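PAN2-PAN3 deadenylation complex catalytic subunit pan2 (Neurospora crassa, PDB 4CZW) shortens mRNA poly(A) tails as the catalytic subunit of the PAN deadenylation complex, through an exonuclease domain joined to a probably inactive ubiquitin-protease-like scaffold. Local coordinates at residues A[583-588]-A[605-610]; A[566-571]-A[613-618]; A[589-594]-A[631-636]; A[446-451]-A[551-556]. All coordinates share one frame; numbering follows the deposited sequence.

Contact 1 (A[583-588]-A[605-610])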
loop_
_atom_site.group_PDB
_atom_site.type_symbol
_atom_site.label_atom_id
_atom_site.label_comp_id
_atom_site.label_asym_id
_atom_site.label_seq_id
_atom_site.Cartn_x
_atom_site.Cartn_y
_atom_site.Cartn_z
ATOM N N ILE A 583 15.337 14.618 26.010
ATOM C CA ILE A 583 16.717 15.075 26.105
ATOM C C ILE A 583 17.470 14.777 24.811
ATOM O O ILE A 583 17.236 13.753 24.169
ATOM C CB ILE A 583 17.448 14.412 27.294
ATOM C CG1 ILE A 583 16.601 14.506 28.564
ATOM C CG2 ILE A 583 18.810 15.051 27.519
ATOM C CD1 ILE A 583 16.404 15.921 29.065
ATOM N N SER A 584 18.367 15.681 24.429
ATOM C CA SER A 584 19.183 15.507 23.233
ATOM C C SER A 584 20.125 14.312 23.351
ATOM O O SER A 584 20.505 13.915 24.453
ATOM C CB SER A 584 19.991 16.775 22.954
ATOM O OG SER A 584 20.940 16.560 21.924
ATOM N N LEU A 585 20.497 13.745 22.208
ATOM C CA LEU A 585 21.452 12.643 22.169
ATOM C C LEU A 585 22.825 13.110 22.638
ATOM O O LEU A 585 23.548 12.376 23.312
ATOM C CB LEU A 585 21.547 12.062 20.756
ATOM C CG LEU A 585 22.583 10.956 20.536
ATOM C CD1 LEU A 585 22.136 9.655 21.188
ATOM C CD2 LEU A 585 22.865 10.754 19.053
ATOM N N ALA A 586 23.172 14.341 22.278
ATOM C CA ALA A 586 24.468 14.913 22.623
ATOM C C ALA A 586 24.595 15.146 24.124
ATOM O O ALA A 586 25.649 14.900 24.710
ATOM C CB ALA A 586 24.688 16.213 21.866
ATOM N N PHE A 587 23.519 15.621 24.742
ATOM C CA PHE A 587 23.527 15.900 26.173
ATOM C C PHE A 587 23.610 14.610 26.982
ATOM O O PHE A 587 24.340 14.535 27.970
ATOM C CB PHE A 587 22.285 16.696 26.577
ATOM C CG PHE A 587 22.310 17.174 28.001
ATOM C CD1 PHE A 587 22.916 18.373 28.333
ATOM C CD2 PHE A 587 21.730 16.420 29.009
ATOM C CE1 PHE A 587 22.943 18.814 29.643
ATOM C CE2 PHE A 587 21.753 16.855 30.320
ATOM C CZ PHE A 587 22.360 18.053 30.637
ATOM N N LEU A 588 22.854 13.600 26.561
ATOM C CA LEU A 588 22.871 12.304 27.229
ATOM C C LEU A 588 24.247 11.656 27.124
ATOM O O LEU A 588 24.716 11.020 28.066
ATOM C CB LEU A 588 21.804 11.379 26.641
ATOM C CG LEU A 588 20.345 11.717 26.957
ATOM C CD1 LEU A 588 19.405 10.750 26.255
ATOM C CD2 LEU A 588 20.108 11.700 28.459
ATOM N N ILE A 605 26.574 5.825 12.023
ATOM C CA ILE A 605 27.097 4.661 12.730
ATOM C C ILE A 605 27.474 5.037 14.161
ATOM O O ILE A 605 27.156 4.315 15.108
ATOM C CB ILE A 605 28.323 4.057 12.015
ATOM C CG1 ILE A 605 27.939 3.566 10.618
ATOM C CG2 ILE A 605 28.915 2.918 12.831
ATOM C CD1 ILE A 605 29.078 2.914 9.865
ATOM N N GLU A 606 28.146 6.174 14.310
ATOM C CA GLU A 606 28.547 6.669 15.624
ATOM C C GLU A 606 27.337 6.967 16.504
ATOM O O GLU A 606 27.297 6.578 17.672
ATOM C CB GLU A 606 29.410 7.925 15.486
ATOM C CG GLU A 606 30.759 7.695 14.825
ATOM C CD GLU A 606 31.593 8.960 14.759
ATOM O OE1 GLU A 606 31.101 10.021 15.199
ATOM O OE2 GLU A 606 32.740 8.895 14.270
ATOM N N ASP A 607 26.353 7.659 15.936
ATOM C CA ASP A 607 25.140 8.015 16.665
ATOM C C ASP A 607 24.344 6.776 17.067
ATOM O O ASP A 607 23.650 6.777 18.084
ATOM C CB ASP A 607 24.266 8.949 15.826
ATOM C CG ASP A 607 24.857 10.339 15.693
ATOM O OD1 ASP A 607 26.076 10.496 15.913
ATOM O OD2 ASP A 607 24.100 11.278 15.367
ATOM N N ALA A 608 24.446 5.722 16.264
ATOM C CA ALA A 608 23.793 4.459 16.583
ATOM C C ALA A 608 24.507 3.781 17.745
ATOM O O ALA A 608 23.871 3.249 18.655
ATOM C CB ALA A 608 23.765 3.548 15.367
ATOM N N GLN A 609 25.836 3.806 17.702
ATOM C CA GLN A 609 26.658 3.254 18.772
ATOM C C GLN A 609 26.465 4.032 20.068
ATOM O O GLN A 609 26.483 3.457 21.156
ATOM C CB GLN A 609 28.134 3.260 18.371
ATOM C CG GLN A 609 28.482 2.296 17.250
ATOM C CD GLN A 609 29.872 2.531 16.694
ATOM O OE1 GLN A 609 30.373 3.655 16.699
ATOM N NE2 GLN A 609 30.503 1.468 16.212
ATOM N N THR A 610 26.283 5.343 19.941
ATOM C CA THR A 610 26.064 6.211 21.095
ATOM C C THR A 610 24.778 5.838 21.824
ATOM O O THR A 610 24.764 5.702 23.049
ATOM C CB THR A 610 25.997 7.693 20.681
ATOM O OG1 THR A 610 27.237 8.080 20.075
ATOM C CG2 THR A 610 25.732 8.576 21.891
#

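Contact 2 (A[566-571]-A[613-618])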
loop_
_atom_site.group_PDB
_atom_site.type_symbol
_atom_site.label_atom_id
_atom_site.label_comp_id
_atom_site.label_asym_id
_atom_site.label_seq_id
_atom_site.Cartn_x
_atom_site.Cartn_y
_atom_site.Cartn_z
ATOM N N GLN A 566 8.993 -3.580 19.593
ATOM C CA GLN A 566 10.202 -3.773 18.800
ATOM C C GLN A 566 10.989 -2.470 18.708
ATOM O O GLN A 566 11.921 -2.351 17.912
ATOM C CB GLN A 566 9.863 -4.288 17.400
ATOM C CG GLN A 566 9.220 -5.664 17.378
ATOM C CD GLN A 566 9.002 -6.183 15.970
ATOM O OE1 GLN A 566 7.881 -6.521 15.588
ATOM N NE2 GLN A 566 10.075 -6.255 15.192
ATOM N N VAL A 567 10.605 -1.497 19.527
ATOM C CA VAL A 567 11.272 -0.202 19.544
ATOM C C VAL A 567 11.883 0.109 20.906
ATOM O O VAL A 567 11.177 0.176 21.914
ATOM C CB VAL A 567 10.305 0.937 19.169
ATOM C CG1 VAL A 567 11.000 2.286 19.298
ATOM C CG2 VAL A 567 9.769 0.739 17.762
ATOM N N ILE A 568 13.198 0.292 20.930
ATOM C CA ILE A 568 13.888 0.753 22.127
ATOM C C ILE A 568 14.434 2.152 21.876
ATOM O O ILE A 568 15.484 2.318 21.256
ATOM C CB ILE A 568 15.033 -0.192 22.534
ATOM C CG1 ILE A 568 14.497 -1.605 22.772
ATOM C CG2 ILE A 568 15.732 0.324 23.782
ATOM C CD1 ILE A 568 15.554 -2.593 23.212
ATOM N N ASP A 569 13.709 3.160 22.350
ATOM C CA ASP A 569 14.067 4.548 22.084
ATOM C C ASP A 569 14.636 5.220 23.331
ATOM O O ASP A 569 13.958 5.332 24.352
ATOM C CB ASP A 569 12.848 5.319 21.571
ATOM C CG ASP A 569 13.225 6.587 20.827
ATOM O OD1 ASP A 569 14.143 7.303 21.281
ATOM O OD2 ASP A 569 12.602 6.866 19.782
ATOM N N THR A 570 15.882 5.672 23.233
ATOM C CA THR A 570 16.568 6.298 24.358
ATOM C C THR A 570 16.002 7.678 24.685
ATOM O O THR A 570 16.133 8.155 25.812
ATOM C CB THR A 570 18.080 6.428 24.091
ATOM O OG1 THR A 570 18.294 7.152 22.874
ATOM C CG2 THR A 570 18.720 5.054 23.974
ATOM N N SER A 571 15.376 8.317 23.701
ATOM C CA SER A 571 14.771 9.627 23.916
ATOM C C SER A 571 13.522 9.496 24.776
ATOM O O SER A 571 13.138 10.428 25.480
ATOM C CB SER A 571 14.422 10.295 22.584
ATOM O OG SER A 571 13.325 9.650 21.961
ATOM N N LYS A 613 25.192 2.620 23.642
ATOM C CA LYS A 613 25.940 2.844 24.875
ATOM C C LYS A 613 25.039 3.427 25.956
ATOM O O LYS A 613 25.127 3.047 27.124
ATOM C CB LYS A 613 27.127 3.779 24.628
ATOM C CG LYS A 613 28.262 3.165 23.826
ATOM C CD LYS A 613 29.387 4.170 23.632
ATOM C CE LYS A 613 30.589 3.535 22.956
ATOM N NZ LYS A 613 31.698 4.512 22.775
ATOM N N LEU A 614 24.174 4.354 25.555
ATOM C CA LEU A 614 23.246 4.994 26.480
ATOM C C LEU A 614 22.255 3.992 27.061
ATOM O O LEU A 614 21.890 4.079 28.233
ATOM C CB LEU A 614 22.496 6.130 25.781
ATOM C CG LEU A 614 23.306 7.394 25.488
ATOM C CD1 LEU A 614 22.489 8.368 24.658
ATOM C CD2 LEU A 614 23.764 8.047 26.782
ATOM N N TYR A 615 21.820 3.042 26.238
ATOM C CA TYR A 615 20.891 2.018 26.698
ATOM C C TYR A 615 21.568 1.061 27.673
ATOM O O TYR A 615 20.942 0.584 28.620
ATOM C CB TYR A 615 20.309 1.235 25.521
ATOM C CG TYR A 615 19.430 0.083 25.957
ATOM C CD1 TYR A 615 18.155 0.311 26.458
ATOM C CD2 TYR A 615 19.879 -1.229 25.880
ATOM C CE1 TYR A 615 17.349 -0.735 26.866
ATOM C CE2 TYR A 615 19.079 -2.282 26.284
ATOM C CZ TYR A 615 17.816 -2.029 26.776
ATOM O OH TYR A 615 17.016 -3.073 27.180
ATOM N N ARG A 616 22.844 0.777 27.434
ATOM C CA ARG A 616 23.599 -0.104 28.317
ATOM C C ARG A 616 23.790 0.545 29.683
ATOM O O ARG A 616 23.747 -0.133 30.710
ATOM C CB ARG A 616 24.954 -0.462 27.700
ATOM C CG ARG A 616 24.854 -1.322 26.450
ATOM C CD ARG A 616 23.948 -2.523 26.682
ATOM N NE ARG A 616 23.845 -3.373 25.499
ATOM C CZ ARG A 616 22.989 -4.384 25.379
ATOM N NH1 ARG A 616 22.153 -4.669 26.369
ATOM N NH2 ARG A 616 22.964 -5.105 24.267
ATOM N N LYS A 617 23.995 1.858 29.689
ATOM C CA LYS A 617 24.068 2.616 30.933
ATOM C C LYS A 617 22.732 2.563 31.662
ATOM O O LYS A 617 22.684 2.474 32.889
ATOM C CB LYS A 617 24.464 4.068 30.661
ATOM C CG LYS A 617 25.938 4.265 30.361
ATOM C CD LYS A 617 26.791 3.866 31.554
ATOM C CE LYS A 617 28.268 4.080 31.276
ATOM N NZ LYS A 617 29.112 3.647 32.424
ATOM N N TYR A 618 21.650 2.620 30.893
ATOM C CA TYR A 618 20.305 2.545 31.447
ATOM C C TYR A 618 20.063 1.206 32.134
ATOM O O TYR A 618 19.435 1.148 33.192
ATOM C CB TYR A 618 19.265 2.775 30.349
ATOM C CG TYR A 618 17.852 2.421 30.753
ATOM C CD1 TYR A 618 17.175 3.165 31.708
ATOM C CD2 TYR A 618 17.194 1.344 30.173
ATOM C CE1 TYR A 618 15.882 2.849 32.077
ATOM C CE2 TYR A 618 15.903 1.018 30.536
ATOM C CZ TYR A 618 15.251 1.773 31.488
ATOM O OH TYR A 618 13.963 1.451 31.853
#

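Contact 3 (A[589-594]-A[631-636])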
loop_
_atom_site.group_PDB
_atom_site.type_symbol
_atom_site.label_atom_id
_atom_site.label_comp_id
_atom_site.label_asym_id
_atom_site.label_seq_id
_atom_site.Cartn_x
_atom_site.Cartn_y
_atom_site.Cartn_z
ATOM N N ALA A 589 24.892 11.826 25.974
ATOM C CA ALA A 589 26.228 11.283 25.763
ATOM C C ALA A 589 27.260 12.044 26.589
ATOM O O ALA A 589 28.251 11.474 27.042
ATOM C CB ALA A 589 26.591 11.328 24.287
ATOM N N TRP A 590 27.020 13.336 26.784
ATOM C CA TRP A 590 27.945 14.184 27.524
ATOM C C TRP A 590 27.834 13.975 29.031
ATOM O O TRP A 590 28.828 14.054 29.752
ATOM C CB TRP A 590 27.703 15.657 27.183
ATOM C CG TRP A 590 28.513 16.613 28.005
ATOM C CD1 TRP A 590 29.855 16.843 27.909
ATOM C CD2 TRP A 590 28.032 17.479 29.041
ATOM N NE1 TRP A 590 30.240 17.792 28.825
ATOM C CE2 TRP A 590 29.138 18.200 29.532
ATOM C CE3 TRP A 590 26.773 17.711 29.603
ATOM C CZ2 TRP A 590 29.024 19.136 30.557
ATOM C CZ3 TRP A 590 26.662 18.643 30.622
ATOM C CH2 TRP A 590 27.781 19.343 31.087
ATOM N N TYR A 591 26.622 13.701 29.502
ATOM C CA TYR A 591 26.367 13.606 30.934
ATOM C C TYR A 591 26.518 12.183 31.466
ATOM O O TYR A 591 26.910 11.984 32.616
ATOM C CB TYR A 591 24.967 14.134 31.254
ATOM C CG TYR A 591 24.685 14.266 32.734
ATOM C CD1 TYR A 591 25.174 15.343 33.459
ATOM C CD2 TYR A 591 23.925 13.316 33.405
ATOM C CE1 TYR A 591 24.921 15.470 34.811
ATOM C CE2 TYR A 591 23.665 13.434 34.757
ATOM C CZ TYR A 591 24.165 14.513 35.454
ATOM O OH TYR A 591 23.911 14.639 36.800
ATOM N N LEU A 592 26.209 11.197 30.631
ATOM C CA LEU A 592 26.230 9.805 31.068
ATOM C C LEU A 592 27.469 9.057 30.579
ATOM O O LEU A 592 27.894 8.082 31.196
ATOM C CB LEU A 592 24.970 9.080 30.593
ATOM C CG LEU A 592 23.632 9.684 31.028
ATOM C CD1 LEU A 592 22.473 8.874 30.472
ATOM C CD2 LEU A 592 23.547 9.778 32.545
ATOM N N LEU A 593 28.044 9.514 29.472
ATOM C CA LEU A 593 29.207 8.848 28.894
ATOM C C LEU A 593 30.448 9.734 28.925
ATOM O O LEU A 593 31.546 9.278 28.603
ATOM C CB LEU A 593 28.918 8.420 27.452
ATOM C CG LEU A 593 27.743 7.468 27.222
ATOM C CD1 LEU A 593 27.492 7.283 25.733
ATOM C CD2 LEU A 593 28.001 6.129 27.892
ATOM N N LYS A 594 30.263 10.993 29.317
ATOM C CA LYS A 594 31.332 11.991 29.299
ATOM C C LYS A 594 31.989 12.086 27.924
ATOM O O LYS A 594 33.214 12.113 27.813
ATOM C CB LYS A 594 32.392 11.677 30.361
ATOM C CG LYS A 594 32.011 12.083 31.774
ATOM C CD LYS A 594 31.798 10.871 32.664
ATOM C CE LYS A 594 31.672 11.276 34.123
ATOM N NZ LYS A 594 31.387 10.109 35.004
ATOM N N LEU A 631 17.979 10.120 36.798
ATOM C CA LEU A 631 16.908 10.781 36.061
ATOM C C LEU A 631 16.562 12.130 36.686
ATOM O O LEU A 631 16.262 13.092 35.979
ATOM C CB LEU A 631 15.668 9.886 36.005
ATOM C CG LEU A 631 14.554 10.321 35.052
ATOM C CD1 LEU A 631 15.096 10.485 33.641
ATOM C CD2 LEU A 631 13.411 9.320 35.074
ATOM N N GLU A 632 16.612 12.196 38.013
ATOM C CA GLU A 632 16.385 13.448 38.728
ATOM C C GLU A 632 17.508 14.441 38.451
ATOM O O GLU A 632 17.268 15.637 38.286
ATOM C CB GLU A 632 16.267 13.200 40.234
ATOM C CG GLU A 632 14.984 12.505 40.660
ATOM C CD GLU A 632 13.754 13.370 40.461
ATOM O OE1 GLU A 632 13.890 14.611 40.457
ATOM O OE2 GLU A 632 12.650 12.807 40.313
ATOM N N ALA A 633 18.735 13.933 38.402
ATOM C CA ALA A 633 19.906 14.766 38.165
ATOM C C ALA A 633 19.891 15.355 36.757
ATOM O O ALA A 633 20.350 16.476 36.541
ATOM C CB ALA A 633 21.177 13.964 38.391
ATOM N N LEU A 634 19.360 14.590 35.807
ATOM C CA LEU A 634 19.230 15.048 34.428
ATOM C C LEU A 634 18.325 16.271 34.329
ATOM O O LEU A 634 18.510 17.123 33.460
ATOM C CB LEU A 634 18.684 13.929 33.539
ATOM C CG LEU A 634 19.702 13.006 32.867
ATOM C CD1 LEU A 634 19.007 11.797 32.263
ATOM C CD2 LEU A 634 20.475 13.765 31.800
ATOM N N TYR A 635 17.347 16.355 35.224
ATOM C CA TYR A 635 16.406 17.466 35.216
ATOM C C TYR A 635 16.605 18.372 36.430
ATOM O O TYR A 635 15.900 18.253 37.433
ATOM C CB TYR A 635 14.966 16.945 35.165
ATOM C CG TYR A 635 14.617 16.209 33.884
ATOM C CD1 TYR A 635 14.867 14.849 33.750
ATOM C CD2 TYR A 635 14.033 16.875 32.812
ATOM C CE1 TYR A 635 14.548 14.173 32.584
ATOM C CE2 TYR A 635 13.711 16.206 31.642
ATOM C CZ TYR A 635 13.971 14.856 31.533
ATOM O OH TYR A 635 13.653 14.187 30.372
ATOM N N LYS A 636 17.576 19.276 36.329
ATOM C CA LYS A 636 17.835 20.256 37.380
ATOM C C LYS A 636 18.004 21.656 36.803
ATOM O O LYS A 636 17.486 22.631 37.349
ATOM C CB LYS A 636 19.076 19.872 38.184
ATOM C CG LYS A 636 18.892 18.639 39.050
ATOM C CD LYS A 636 17.778 18.850 40.058
ATOM C CE LYS A 636 17.579 17.620 40.923
ATOM N NZ LYS A 636 16.477 17.828 41.899
#

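Contact 4 (A[446-451]-A[551-556])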
loop_
_atom_site.group_PDB
_atom_site.type_symbol
_atom_site.label_atom_id
_atom_site.label_comp_id
_atom_site.label_asym_id
_atom_site.label_seq_id
_atom_site.Cartn_x
_atom_site.Cartn_y
_atom_site.Cartn_z
ATOM N N THR A 446 19.783 7.190 10.833
ATOM C CA THR A 446 19.801 7.583 9.426
ATOM C C THR A 446 20.216 9.040 9.232
ATOM O O THR A 446 20.303 9.807 10.191
ATOM C CB THR A 446 18.420 7.377 8.767
ATOM O OG1 THR A 446 17.463 8.257 9.370
ATOM C CG2 THR A 446 17.954 5.936 8.925
ATOM N N GLU A 447 20.475 9.409 7.980
ATOM C CA GLU A 447 20.799 10.787 7.626
ATOM C C GLU A 447 19.850 11.290 6.541
ATOM O O GLU A 447 19.476 10.540 5.640
ATOM C CB GLU A 447 22.252 10.900 7.156
ATOM C CG GLU A 447 23.279 10.392 8.159
ATOM C CD GLU A 447 23.340 11.231 9.425
ATOM O OE1 GLU A 447 22.870 12.388 9.406
ATOM O OE2 GLU A 447 23.863 10.728 10.442
ATOM N N PHE A 448 19.463 12.559 6.630
ATOM C CA PHE A 448 18.468 13.117 5.716
ATOM C C PHE A 448 19.074 14.077 4.697
ATOM O O PHE A 448 20.159 14.622 4.902
ATOM C CB PHE A 448 17.370 13.854 6.493
ATOM C CG PHE A 448 16.569 12.976 7.416
ATOM C CD1 PHE A 448 16.616 11.596 7.311
ATOM C CD2 PHE A 448 15.755 13.542 8.384
ATOM C CE1 PHE A 448 15.875 10.797 8.163
ATOM C CE2 PHE A 448 15.010 12.748 9.235
ATOM C CZ PHE A 448 15.072 11.375 9.125
ATOM N N ILE A 449 18.354 14.277 3.597
ATOM C CA ILE A 449 18.654 15.344 2.648
ATOM C C ILE A 449 17.350 16.027 2.249
ATOM O O ILE A 449 16.266 15.502 2.504
ATOM C CB ILE A 449 19.385 14.825 1.389
ATOM C CG1 ILE A 449 18.623 13.659 0.756
ATOM C CG2 ILE A 449 20.813 14.418 1.724
ATOM C CD1 ILE A 449 17.726 14.064 -0.398
ATOM N N ARG A 450 17.454 17.193 1.622
ATOM C CA ARG A 450 16.269 17.946 1.224
ATOM C C ARG A 450 15.906 17.704 -0.237
ATOM O O ARG A 450 16.777 17.664 -1.106
ATOM C CB ARG A 450 16.481 19.441 1.462
ATOM C CG ARG A 450 16.759 19.814 2.908
ATOM C CD ARG A 450 15.707 20.774 3.433
ATOM N NE ARG A 450 16.144 21.458 4.647
ATOM C CZ ARG A 450 16.760 22.636 4.656
ATOM N NH1 ARG A 450 17.013 23.261 3.514
ATOM N NH2 ARG A 450 17.122 23.190 5.804
ATOM N N LEU A 451 14.613 17.544 -0.500
ATOM C CA LEU A 451 14.123 17.355 -1.860
ATOM C C LEU A 451 13.300 18.555 -2.319
ATOM O O LEU A 451 12.996 19.451 -1.531
ATOM C CB LEU A 451 13.290 16.078 -1.962
ATOM C CG LEU A 451 14.052 14.756 -1.863
ATOM C CD1 LEU A 451 13.102 13.580 -2.021
ATOM C CD2 LEU A 451 15.154 14.702 -2.909
ATOM N N LEU A 551 13.521 7.696 17.205
ATOM C CA LEU A 551 13.346 6.897 15.994
ATOM C C LEU A 551 12.059 7.205 15.232
ATOM O O LEU A 551 11.893 6.767 14.094
ATOM C CB LEU A 551 13.383 5.407 16.342
ATOM C CG LEU A 551 14.744 4.833 16.739
ATOM C CD1 LEU A 551 14.628 3.351 17.046
ATOM C CD2 LEU A 551 15.767 5.076 15.640
ATOM N N SER A 552 11.153 7.955 15.853
ATOM C CA SER A 552 9.875 8.277 15.222
ATOM C C SER A 552 10.073 9.119 13.966
ATOM O O SER A 552 9.314 9.003 13.005
ATOM C CB SER A 552 8.955 9.009 16.201
ATOM O OG SER A 552 9.440 10.309 16.487
ATOM N N GLN A 553 11.098 9.965 13.981
ATOM C CA GLN A 553 11.405 10.808 12.833
ATOM C C GLN A 553 12.079 9.992 11.735
ATOM O O GLN A 553 11.827 10.200 10.548
ATOM C CB GLN A 553 12.293 11.981 13.249
ATOM C CG GLN A 553 12.513 13.016 12.159
ATOM C CD GLN A 553 13.329 14.202 12.637
ATOM O OE1 GLN A 553 13.857 14.200 13.749
ATOM N NE2 GLN A 553 13.434 15.225 11.796
ATOM N N ASP A 554 12.938 9.062 12.143
ATOM C CA ASP A 554 13.618 8.179 11.203
ATOM C C ASP A 554 12.619 7.305 10.457
ATOM O O ASP A 554 12.587 7.298 9.227
ATOM C CB ASP A 554 14.640 7.302 11.932
ATOM C CG ASP A 554 15.767 8.106 12.550
ATOM O OD1 ASP A 554 15.598 8.594 13.688
ATOM O OD2 ASP A 554 16.825 8.243 11.902
ATOM N N PHE A 555 11.799 6.580 11.212
ATOM C CA PHE A 555 10.813 5.662 10.644
ATOM C C PHE A 555 9.847 6.358 9.688
ATOM O O PHE A 555 9.397 5.765 8.708
ATOM C CB PHE A 555 10.025 4.976 11.762
ATOM C CG PHE A 555 10.840 4.014 12.574
ATOM C CD1 PHE A 555 11.943 3.383 12.024
ATOM C CD2 PHE A 555 10.501 3.736 13.889
ATOM C CE1 PHE A 555 12.696 2.495 12.771
ATOM C CE2 PHE A 555 11.248 2.849 14.639
ATOM C CZ PHE A 555 12.347 2.227 14.079
ATOM N N ARG A 556 9.531 7.614 9.979
ATOM C CA ARG A 556 8.625 8.388 9.139
ATOM C C ARG A 556 9.220 8.651 7.759
ATOM O O ARG A 556 8.542 8.503 6.742
ATOM C CB ARG A 556 8.266 9.708 9.819
ATOM C CG ARG A 556 7.667 10.739 8.881
ATOM C CD ARG A 556 7.001 11.861 9.650
ATOM N NE ARG A 556 5.757 11.422 10.275
ATOM C CZ ARG A 556 4.568 11.474 9.684
ATOM N NH1 ARG A 556 4.459 11.949 8.451
ATOM N NH2 ARG A 556 3.487 11.052 10.326
#

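Contact 1 (A[583-588]-A[605-610])
The carbonyl oxygen of E606 is held twice by T610, the residue whose methyl group faces L585 across this contact. T610 N gives the ordinary helical bond to E606 O, and T610 OG1 adds a second at 2.8 Å, reaching the oxygen from above the carbonyl plane (44° out of it) instead of along a lone pair. That hydroxyl bond fixes the rotation about CA-CB: with OG1 turned back to the preceding helical turn (chi1 -61°), CG2 is left pointing at the neighbouring helix. There it meets L585 CD1 at 3.8 Å. The other leucine methyl, CD2, goes to D607, packing 3.9 Å from OD2 and just as near CG, so L585 divides its two methyls between T610 CG2 and the carboxylate of D607. D607 is probably a ligand of the catalytic metals, as in related exonucleases, and its side chain lies about 3 Å from that of D445 at the nearest atoms. A serine in place of T610 would keep a hydroxyl but would probably open a gap beside L585 CD1 where the methyl had packed. L585 also touches H549 and L614, while A608 and I605 lie against strand 471-481; helix 604-623 is thus sandwiched between the sheet and the short helix 585-592, which begins just after the N-cap residue S584.

Contact 2 (A[566-571]-A[613-618])
Two similar torsions bring I568 and Y615 together: CG2 of I568 and CG of Y615 each stand opposite their own backbone N, the tyrosine with chi1 175°, and both side chains point toward the other segment. The CG2 methyl of I568 comes 3.6 Å from CD1 and equally near CE1, along one side of the Y615 ring, with the two side chains running at about a right angle. One step along, T570 sends its CG2 toward L614 CB at 4.3 Å and toward the start of Y615, a looser fit. Its hydroxyl is occupied elsewhere, hydrogen-bonded to H549 ND1. Strand 567-569 passes straight into helix 570-573, and D569 marks the turn as N-cap: its OD1 accepts from S571 N at 2.9 Å and from S571 OG at 2.6 Å, both donors lying on the same face of the carboxylate. L547 and I573 also touch both I568 and Y615. Across the contact the chemistry is wholly apolar: no hydrogen bond crosses between the two segments, which meet by packing, while the polar groups of D569 and S571 fix the shape of the strand-to-helix turn.

Contact 3 (A[589-594]-A[631-636])
The ring of Y591 reaches over from helix 585-592 and meets helix 627-634 at two places, along one side and at its phenolic end. On the side, CD2 of the ring touches CD2 of L634 at 3.8 Å. At the far end the ring carbon CZ lies 4.2 Å from A633 CB. Both partners come in at a slant to the ring plane, so this is packing against a tilted ring and not a stack. The second aromatic group, Y635, has the carbonyl oxygen of L631 in plane at its edge; it is tied elsewhere, its OH bonded to F574 O and its ring in a cation-pi contact with K576. What carries Y591 across is its first torsion, -172°, which swings CG opposite the backbone N and out toward L634. That leucine continues inward onto F587, L588 and F574, whereas A633 offers only its CB methyl, to the phenol end. F574, a loop residue, is touched by L592 as well, so it packs on side chains from both segments. The arrangement is plain helix-on-helix packing away from the metal site, in which the last modelled helix, 627-634, packs against helix 585-592 in the exonuclease part of the chain, near its modelled C-terminal end.

Contact 4 (A[446-451]-A[551-556])
T446 and D554 make the first shell: T446 OG1 donates to D554 OD2 at 2.6 Å, meeting the oxygen on its anti side only 18° out of the carboxylate plane. T446 N adds a weak bond to the same atom, 3.3 Å long and bent to 134°, so one residue holds OD2 by both backbone and side chain. For this the threonine keeps OG1 between its backbone N and carbonyl carbon (chi1 65°). A valine in place of T446 would lose the hydroxyl bond and would probably leave D554 OD2 with just the weak amide bond from this strand, its carboxylate freer to turn. Next along, F448 meets the helix with the rim of its ring: CE2 lies 3.9 Å from Q553 CG, in the ring plane, and CZ is 4.1 Å from D554 CA. The amide of Q553 is turned steeply against the ring, its NE2 also near CE2. Farther out, I474 of strand 471-481 backs both T446 and F448, and D569 OD2 accepts from L551 N. E447 points the other way. D445, E447, D554 and D607 probably bind the catalytic metals, as in related exonucleases; a central strand carrying two acidic residues, a facing helix supplying a third and D607 of helix 604-623 as the fourth make the DEDD exonuclease arrangement on an RNase H-like fold.

All four contacts belong to the nuclease end of the chain. Contact 1 is the most buried, and it shares helix 585-592 with contact 3 and helix 604-623 with contact 2; L614 and L588 are among the residues that join these three into one apolar cluster. Contact 3 is only partly buried, lies farther from the chain's centre and is made of packing alone. Contact 4 stands apart, its centre 26 Å from that of contact 3, and has the one polar grip across segments, consistent with its place at the probable metal site. Contact 1 touches that site through D607, while D569 of contact 2 reaches L551 of contact 4 by a probable hydrogen bond.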